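Local structure of molybdopterin adenylyltransferase (Pyrococcus furiosus, 4LHB) at residues T30-V35 with G89-V94; E57-L62 with I172-V177. The protein catalyses the ATP-dependent adenylylation of molybdopterin, a step in the biosynthesis of the molybdenum and tungsten cofactors, and works as a homohexamer. One frame throughout, in Å; residues are numbered along the deposited sequence.

Contact 1 of 2, residues T30-V35 with G89-V94; sequences TFKFGV and GADVVV
K32 gives its backbone N-H to the carboxylate of D91 in a nearly straight bond, with K32 N 2.8 Å from D91 OD2 and 176° at the hydrogen. The acceptor uses its anti lone pair, turned away from OD1. D91 CG stands beside its own backbone N (chi1 -55°), which lets the carboxylate fold back to the incoming strand while D91 N, 2.9 Å from K32 O, binds from above that carbonyl's plane. V92 N reaches the same oxygen nearly along the C=O axis, and K32 O is thus gripped twice where the pairing begins. With an alanine in place of D91, K32 N would probably lose its acceptor, and the entry to strand 32-38 would be freer to shift. Beyond this start the register is that of a regular parallel pair: G34 N lies 3.1 Å from V92 O, and V94 N lies 3.0 Å from G34 O.

F31 CD1 packs 3.7 Å from V92 CG2, the two side chains crossing obliquely, and F33 CB lies on V92 CB at 4.1 Å. A90 CB rests against the backbone at G34 N and also touches V66. K32 lays the aliphatic start of its chain by G89 O; G89 is the C-prime residue of the Schellman motif closing helix 75-87.

The pair sits mid-way in the parallel part of the sheet, in the order 64-71, 32-38, 92-96, 153-159, within the Rossmann-like alpha/beta core of the MoaB/Mog family. Helices 51-60 and 163-184 cover the face carrying F33, V35, V92 and V94.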
ATOM      1  N   THR C  30      -8.920 -34.393  -8.083  1.00 70.97           N
ATOM      2  CA  THR C  30      -7.960 -34.248  -6.964  1.00 63.24           C
ATOM      3  C   THR C  30      -6.799 -33.244  -7.226  1.00 56.46           C
ATOM      4  O   THR C  30      -6.405 -33.004  -8.360  1.00 59.25           O
ATOM      5  CB  THR C  30      -7.332 -35.592  -6.647  1.00 60.35           C
ATOM      6  OG1 THR C  30      -6.603 -35.495  -5.403  1.00 55.43           O
ATOM      7  CG2 THR C  30      -6.462 -36.039  -7.849  1.00 47.91           C
ATOM      8  N   PHE C  31      -6.201 -32.733  -6.160  1.00 46.29           N
ATOM      9  CA  PHE C  31      -5.099 -31.754  -6.281  1.00 41.54           C
ATOM     10  C   PHE C  31      -3.733 -32.279  -5.827  1.00 36.38           C
ATOM     11  O   PHE C  31      -3.604 -33.303  -5.135  1.00 33.27           O
ATOM     12  CB  PHE C  31      -5.428 -30.525  -5.437  1.00 35.75           C
ATOM     13  CG  PHE C  31      -5.560 -30.840  -3.995  1.00 30.98           C
ATOM     14  CD1 PHE C  31      -4.461 -30.746  -3.146  1.00 30.92           C
ATOM     15  CD2 PHE C  31      -6.747 -31.272  -3.496  1.00 29.57           C
ATOM     16  CE1 PHE C  31      -4.570 -31.050  -1.795  1.00 30.85           C
ATOM     17  CE2 PHE C  31      -6.864 -31.595  -2.144  1.00 32.88           C
ATOM     18  CZ  PHE C  31      -5.776 -31.487  -1.281  1.00 31.35           C
ATOM     19  N   LYS C  32      -2.714 -31.521  -6.179  1.00 34.35           N
ATOM     20  CA  LYS C  32      -1.380 -31.794  -5.682  1.00 35.32           C
ATOM     21  C   LYS C  32      -1.050 -30.798  -4.573  1.00 35.99           C
ATOM     22  O   LYS C  32      -1.509 -29.661  -4.604  1.00 34.91           O
ATOM     23  CB  LYS C  32      -0.392 -31.747  -6.832  1.00 34.75           C
ATOM     24  CG  LYS C  32      -0.488 -32.964  -7.726  1.00 34.95           C
ATOM     25  CD  LYS C  32      -0.289 -32.616  -9.183  1.00 39.93           C
ATOM     26  CE  LYS C  32      -0.014 -33.876 -10.016  1.00 44.54           C
ATOM     27  NZ  LYS C  32       0.615 -33.601 -11.346  1.00 46.91           N
ATOM     28  N   PHE C  33      -0.297 -31.231  -3.565  1.00 37.69           N
ATOM     29  CA  PHE C  33       0.157 -30.310  -2.525  1.00 36.57           C
ATOM     30  C   PHE C  33       1.596 -30.420  -2.016  1.00 36.35           C
ATOM     31  O   PHE C  33       2.257 -31.471  -2.122  1.00 37.29           O
ATOM     32  CB  PHE C  33      -0.777 -30.341  -1.348  1.00 35.16           C
ATOM     33  CG  PHE C  33      -0.582 -31.498  -0.461  1.00 36.08           C
ATOM     34  CD1 PHE C  33       0.092 -31.357   0.749  1.00 37.94           C
ATOM     35  CD2 PHE C  33      -1.094 -32.743  -0.803  1.00 37.12           C
ATOM     36  CE1 PHE C  33       0.247 -32.438   1.610  1.00 37.65           C
ATOM     37  CE2 PHE C  33      -0.934 -33.830   0.051  1.00 37.45           C
ATOM     38  CZ  PHE C  33      -0.266 -33.678   1.265  1.00 37.68           C
ATOM     39  N   GLY C  34       2.056 -29.280  -1.482  1.00 34.09           N
ATOM     40  CA  GLY C  34       3.379 -29.127  -0.903  1.00 33.62           C
ATOM     41  C   GLY C  34       3.253 -28.663   0.527  1.00 33.03           C
ATOM     42  O   GLY C  34       2.251 -28.060   0.915  1.00 28.60           O
ATOM     43  N   VAL C  35       4.270 -28.966   1.317  1.00 32.50           N
ATOM     44  CA  VAL C  35       4.331 -28.537   2.701  1.00 30.87           C
ATOM     45  C   VAL C  35       5.716 -27.933   2.932  1.00 35.38           C
ATOM     46  O   VAL C  35       6.760 -28.468   2.449  1.00 34.29           O
ATOM     47  CB  VAL C  35       4.133 -29.746   3.606  1.00 30.94           C
ATOM     48  CG1 VAL C  35       4.091 -29.378   5.068  1.00 29.35           C
ATOM     49  CG2 VAL C  35       2.860 -30.455   3.218  1.00 32.79           C
ATOM     50  N   GLY C  89       4.334 -29.022  -9.529  1.00 42.40           N
ATOM     51  CA  GLY C  89       2.916 -29.176  -9.822  1.00 37.24           C
ATOM     52  C   GLY C  89       1.966 -28.982  -8.655  1.00 42.09           C
ATOM     53  O   GLY C  89       0.764 -29.236  -8.812  1.00 44.97           O
ATOM     54  N   ALA C  90       2.432 -28.544  -7.480  1.00 41.27           N
ATOM     55  CA  ALA C  90       1.469 -28.258  -6.387  1.00 37.72           C
ATOM     56  C   ALA C  90       0.444 -27.186  -6.745  1.00 38.15           C
ATOM     57  O   ALA C  90       0.812 -26.149  -7.302  1.00 39.94           O
ATOM     58  CB  ALA C  90       2.175 -27.838  -5.125  1.00 36.96           C
ATOM     59  N   ASP C  91      -0.815 -27.448  -6.388  1.00 32.80           N
ATOM     60  CA  ASP C  91      -1.939 -26.514  -6.514  1.00 32.21           C
ATOM     61  C   ASP C  91      -2.245 -25.807  -5.176  1.00 29.15           C
ATOM     62  O   ASP C  91      -2.888 -24.702  -5.143  1.00 26.02           O
ATOM     63  CB  ASP C  91      -3.235 -27.282  -6.865  1.00 32.67           C
ATOM     64  CG  ASP C  91      -3.097 -28.149  -8.107  1.00 37.13           C
ATOM     65  OD1 ASP C  91      -3.065 -27.575  -9.218  1.00 36.24           O
ATOM     66  OD2 ASP C  91      -3.042 -29.405  -7.976  1.00 39.79           O
ATOM     67  N   VAL C  92      -1.887 -26.501  -4.097  1.00 22.97           N
ATOM     68  CA  VAL C  92      -2.076 -26.056  -2.732  1.00 23.90           C
ATOM     69  C   VAL C  92      -0.716 -26.176  -2.012  1.00 25.81           C
ATOM     70  O   VAL C  92       0.012 -27.133  -2.235  1.00 29.37           O
ATOM     71  CB  VAL C  92      -3.057 -26.942  -1.974  1.00 23.08           C
ATOM     72  CG1 VAL C  92      -3.246 -26.412  -0.572  1.00 21.19           C
ATOM     73  CG2 VAL C  92      -4.385 -27.062  -2.718  1.00 21.17           C
ATOM     74  N   VAL C  93      -0.350 -25.194  -1.199  1.00 25.34           N
ATOM     75  CA  VAL C  93       0.901 -25.233  -0.454  1.00 24.64           C
ATOM     76  C   VAL C  93       0.626 -24.721   0.928  1.00 26.22           C
ATOM     77  O   VAL C  93      -0.019 -23.684   1.106  1.00 29.26           O
ATOM     78  CB  VAL C  93       1.978 -24.334  -1.052  1.00 25.15           C
ATOM     79  CG1 VAL C  93       3.171 -24.298  -0.110  1.00 24.68           C
ATOM     80  CG2 VAL C  93       2.377 -24.790  -2.451  1.00 22.72           C
ATOM     81  N   VAL C  94       1.123 -25.433   1.923  1.00 27.80           N
ATOM     82  CA  VAL C  94       0.917 -25.028   3.268  1.00 27.57           C
ATOM     83  C   VAL C  94       2.210 -24.914   4.023  1.00 28.99           C
ATOM     84  O   VAL C  94       3.060 -25.794   4.007  1.00 30.90           O
ATOM     85  CB  VAL C  94      -0.176 -25.845   3.957  1.00 28.95           C
ATOM     86  CG1 VAL C  94      -0.559 -27.054   3.147  1.00 27.63           C
ATOM     87  CG2 VAL C  94       0.106 -26.073   5.426  1.00 28.76           C
TER

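Contact 2 of 2, residues E57-L62 with I172-V177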
ATOM      1  N   GLU C  57       0.235 -36.041   6.534  1.00 45.88           N
ATOM      2  CA  GLU C  57      -0.623 -37.172   6.810  1.00 48.64           C
ATOM      3  C   GLU C  57      -2.034 -36.793   6.459  1.00 50.56           C
ATOM      4  O   GLU C  57      -2.665 -37.465   5.654  1.00 51.28           O
ATOM      5  CB  GLU C  57      -0.550 -37.548   8.282  1.00 53.84           C
ATOM      6  CG  GLU C  57      -1.005 -38.957   8.624  1.00 57.83           C
ATOM      7  CD  GLU C  57      -0.831 -39.255  10.111  1.00 65.26           C
ATOM      8  OE1 GLU C  57      -0.201 -40.279  10.454  1.00 72.15           O
ATOM      9  OE2 GLU C  57      -1.301 -38.445  10.947  1.00 70.41           O
ATOM     10  N   GLU C  58      -2.511 -35.692   7.039  1.00 50.49           N
ATOM     11  CA  GLU C  58      -3.898 -35.296   6.899  1.00 46.17           C
ATOM     12  C   GLU C  58      -4.306 -34.965   5.489  1.00 46.65           C
ATOM     13  O   GLU C  58      -5.408 -35.327   5.042  1.00 48.48           O
ATOM     14  CB  GLU C  58      -4.188 -34.118   7.776  1.00 46.58           C
ATOM     15  CG  GLU C  58      -4.176 -34.498   9.244  1.00 53.28           C
ATOM     16  CD  GLU C  58      -5.421 -35.256   9.691  1.00 55.39           C
ATOM     17  OE1 GLU C  58      -6.428 -35.330   8.946  1.00 55.75           O
ATOM     18  OE2 GLU C  58      -5.389 -35.756  10.823  1.00 64.44           O
ATOM     19  N   LEU C  59      -3.424 -34.291   4.776  1.00 42.61           N
ATOM     20  CA  LEU C  59      -3.781 -33.803   3.463  1.00 41.44           C
ATOM     21  C   LEU C  59      -3.576 -34.881   2.470  1.00 38.19           C
ATOM     22  O   LEU C  59      -4.189 -34.844   1.405  1.00 34.20           O
ATOM     23  CB  LEU C  59      -2.969 -32.550   3.064  1.00 42.92           C
ATOM     24  CG  LEU C  59      -3.801 -31.282   3.104  1.00 44.30           C
ATOM     25  CD1 LEU C  59      -4.656 -31.303   4.363  1.00 44.70           C
ATOM     26  CD2 LEU C  59      -2.913 -30.058   3.033  1.00 46.11           C
ATOM     27  N   SER C  60      -2.686 -35.817   2.782  1.00 37.81           N
ATOM     28  CA  SER C  60      -2.481 -36.979   1.907  1.00 39.27           C
ATOM     29  C   SER C  60      -3.777 -37.807   1.753  1.00 39.01           C
ATOM     30  O   SER C  60      -3.919 -38.550   0.798  1.00 39.07           O
ATOM     31  CB  SER C  60      -1.374 -37.895   2.445  1.00 40.50           C
ATOM     32  OG  SER C  60      -0.101 -37.550   1.952  1.00 42.09           O
ATOM     33  N   LYS C  61      -4.698 -37.690   2.704  1.00 38.56           N
ATOM     34  CA  LYS C  61      -6.022 -38.300   2.598  1.00 39.37           C
ATOM     35  C   LYS C  61      -6.894 -37.724   1.514  1.00 39.42           C
ATOM     36  O   LYS C  61      -7.817 -38.413   1.080  1.00 44.51           O
ATOM     37  CB  LYS C  61      -6.781 -38.188   3.913  1.00 41.44           C
ATOM     38  CG  LYS C  61      -6.067 -38.869   5.086  1.00 44.71           C
ATOM     39  CD  LYS C  61      -6.655 -38.424   6.430  1.00 47.71           C
ATOM     40  CE  LYS C  61      -5.967 -39.128   7.601  1.00 48.67           C
ATOM     41  NZ  LYS C  61      -6.590 -38.608   8.860  1.00 46.96           N
ATOM     42  N   LEU C  62      -6.598 -36.490   1.075  1.00 38.54           N
ATOM     43  CA  LEU C  62      -7.380 -35.725   0.068  1.00 35.65           C
ATOM     44  C   LEU C  62      -6.611 -35.419  -1.285  1.00 36.47           C
ATOM     45  O   LEU C  62      -7.192 -35.473  -2.386  1.00 40.12           O
ATOM     46  CB  LEU C  62      -7.872 -34.438   0.739  1.00 38.10           C
ATOM     47  CG  LEU C  62      -9.275 -34.165   1.339  1.00 40.98           C
ATOM     48  CD1 LEU C  62     -10.031 -35.418   1.711  1.00 37.26           C
ATOM     49  CD2 LEU C  62      -9.263 -33.173   2.508  1.00 33.92           C
ATOM     50  N   ILE C 172      -9.822 -26.684   8.831  1.00 42.48           N
ATOM     51  CA  ILE C 172     -10.401 -25.697   7.913  1.00 35.81           C
ATOM     52  C   ILE C 172     -10.019 -25.981   6.477  1.00 31.79           C
ATOM     53  O   ILE C 172     -10.852 -25.903   5.571  1.00 31.05           O
ATOM     54  CB  ILE C 172     -10.099 -24.239   8.359  1.00 34.28           C
ATOM     55  CG1 ILE C 172     -10.625 -24.009   9.781  1.00 33.40           C
ATOM     56  CG2 ILE C 172     -10.748 -23.225   7.439  1.00 28.84           C
ATOM     57  CD1 ILE C 172     -10.050 -22.781  10.444  1.00 34.40           C
ATOM     58  N   ILE C 173      -8.772 -26.347   6.261  1.00 33.04           N
ATOM     59  CA  ILE C 173      -8.310 -26.680   4.912  1.00 32.38           C
ATOM     60  C   ILE C 173      -9.042 -27.907   4.363  1.00 33.67           C
ATOM     61  O   ILE C 173      -9.554 -27.856   3.246  1.00 34.05           O
ATOM     62  CB  ILE C 173      -6.778 -26.885   4.885  1.00 32.45           C
ATOM     63  CG1 ILE C 173      -6.076 -25.592   5.330  1.00 34.24           C
ATOM     64  CG2 ILE C 173      -6.273 -27.294   3.495  1.00 29.86           C
ATOM     65  CD1 ILE C 173      -4.720 -25.818   5.952  1.00 32.88           C
ATOM     66  N   LYS C 174      -9.082 -28.993   5.157  1.00 36.52           N
ATOM     67  CA  LYS C 174      -9.844 -30.201   4.837  1.00 36.40           C
ATOM     68  C   LYS C 174     -11.294 -29.847   4.489  1.00 34.37           C
ATOM     69  O   LYS C 174     -11.824 -30.337   3.511  1.00 31.61           O
ATOM     70  CB  LYS C 174      -9.823 -31.216   5.995  1.00 43.17           C
ATOM     71  CG  LYS C 174      -8.443 -31.814   6.322  1.00 49.48           C
ATOM     72  CD  LYS C 174      -8.318 -33.341   6.150  1.00 56.20           C
ATOM     73  CE  LYS C 174      -9.030 -34.185   7.235  1.00 61.35           C
ATOM     74  NZ  LYS C 174      -8.566 -33.979   8.643  1.00 58.58           N
ATOM     75  N   SER C 175     -11.934 -28.979   5.258  1.00 31.11           N
ATOM     76  CA  SER C 175     -13.296 -28.573   4.930  1.00 28.95           C
ATOM     77  C   SER C 175     -13.426 -27.725   3.651  1.00 34.05           C
ATOM     78  O   SER C 175     -14.449 -27.854   2.940  1.00 34.47           O
ATOM     79  CB  SER C 175     -13.906 -27.866   6.109  1.00 28.35           C
ATOM     80  OG  SER C 175     -15.152 -27.324   5.791  1.00 27.75           O
ATOM     81  N   GLU C 176     -12.406 -26.917   3.289  1.00 32.98           N
ATOM     82  CA  GLU C 176     -12.622 -25.946   2.204  1.00 30.62           C
ATOM     83  C   GLU C 176     -11.724 -26.026   1.012  1.00 30.57           C
ATOM     84  O   GLU C 176     -11.950 -25.307   0.014  1.00 31.68           O
ATOM     85  CB  GLU C 176     -12.615 -24.535   2.736  1.00 32.36           C
ATOM     86  CG  GLU C 176     -13.548 -24.344   3.917  1.00 35.23           C
ATOM     87  CD  GLU C 176     -14.990 -24.631   3.549  1.00 36.27           C
ATOM     88  OE1 GLU C 176     -15.745 -25.095   4.410  1.00 36.44           O
ATOM     89  OE2 GLU C 176     -15.369 -24.367   2.396  1.00 36.49           O
ATOM     90  N   VAL C 177     -10.722 -26.887   1.059  1.00 29.60           N
ATOM     91  CA  VAL C 177      -9.742 -26.900  -0.037  1.00 29.78           C
ATOM     92  C   VAL C 177     -10.387 -27.006  -1.412  1.00 30.86           C
ATOM     93  O   VAL C 177     -10.019 -26.256  -2.337  1.00 34.35           O
ATOM     94  CB  VAL C 177      -8.627 -27.940   0.148  1.00 30.01           C
ATOM     95  CG1 VAL C 177      -9.191 -29.360   0.229  1.00 29.80           C
ATOM     96  CG2 VAL C 177      -7.613 -27.788  -0.982  1.00 30.06           C
TER
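E58 and K174 meet in a salt bridge between two helices, with K174 NZ 2.5 Å from E58 OE1; the length is shorter than usual and its exact value doubtful, but the salt bridge itself is clear. The ammonium approaches from above the carboxylate plane, 44° out of it. From the opposite face the same oxygen receives K61 NZ, at 3.3 Å from E58 OE1, so one carboxylate oxygen lies between two lysines and the three residues form a small network.

The long side chain of K174 does more than deliver its charge. It bends at chi2, chi3 and chi4 (chi2 -118°), and this folded course brings its methylenes across L62 at about a right angle, L62 CD2 lying 3.8 Å from K174 CD. E58 is bent too, at chi2 (-76°), and its chain likewise crosses K174 at about a right angle. L59 and I173 form the buried pair, packed loosely with L59 CD2 4.4 Å from I173 CG2. Beside it, L62 CD2 makes a separate apolar touch on V177 CG1.

Within segment 57-62 the backbone bond from L62 N to L59 O, 2.9 Å long, turns L62 back toward the second helix. On another side of that helix, I172, S175 and E176 pack against V138 and Y135 of a second subunit.

This is helix-helix packing on one face of the alpha/beta sheet, tied by an interhelical salt-bridge network: apolar toward the sheet, ionic where E58 and K174 are partly exposed. E58 probably remains ionised between its two lysines, whose like charges, 5.0 Å apart from K61 NZ to K174 NZ, are offset by the carboxylate they share.

In the fold
Contact 1 is core and contact 2 only partly buried, and the chemistry follows the depth. In the sheet, backbone amides and carbonyls carry most of the polar load, aided by one carboxylate; between the helices, charged side chains do so and the backbones stay apart. The two contacts belong to one layered alpha/beta unit, their centres about 11 Å apart. Helices 51-60 and 163-184, joined in contact 2, lie on strands 32-38 and 92-96, paired in contact 1. F33 CZ packs at 3.4 Å from L59 CB, V92 meets V177, and T30 OG1 probably hydrogen-bonds L62 O. In sequence the two contacts interleave, so distant parts of the chain converge.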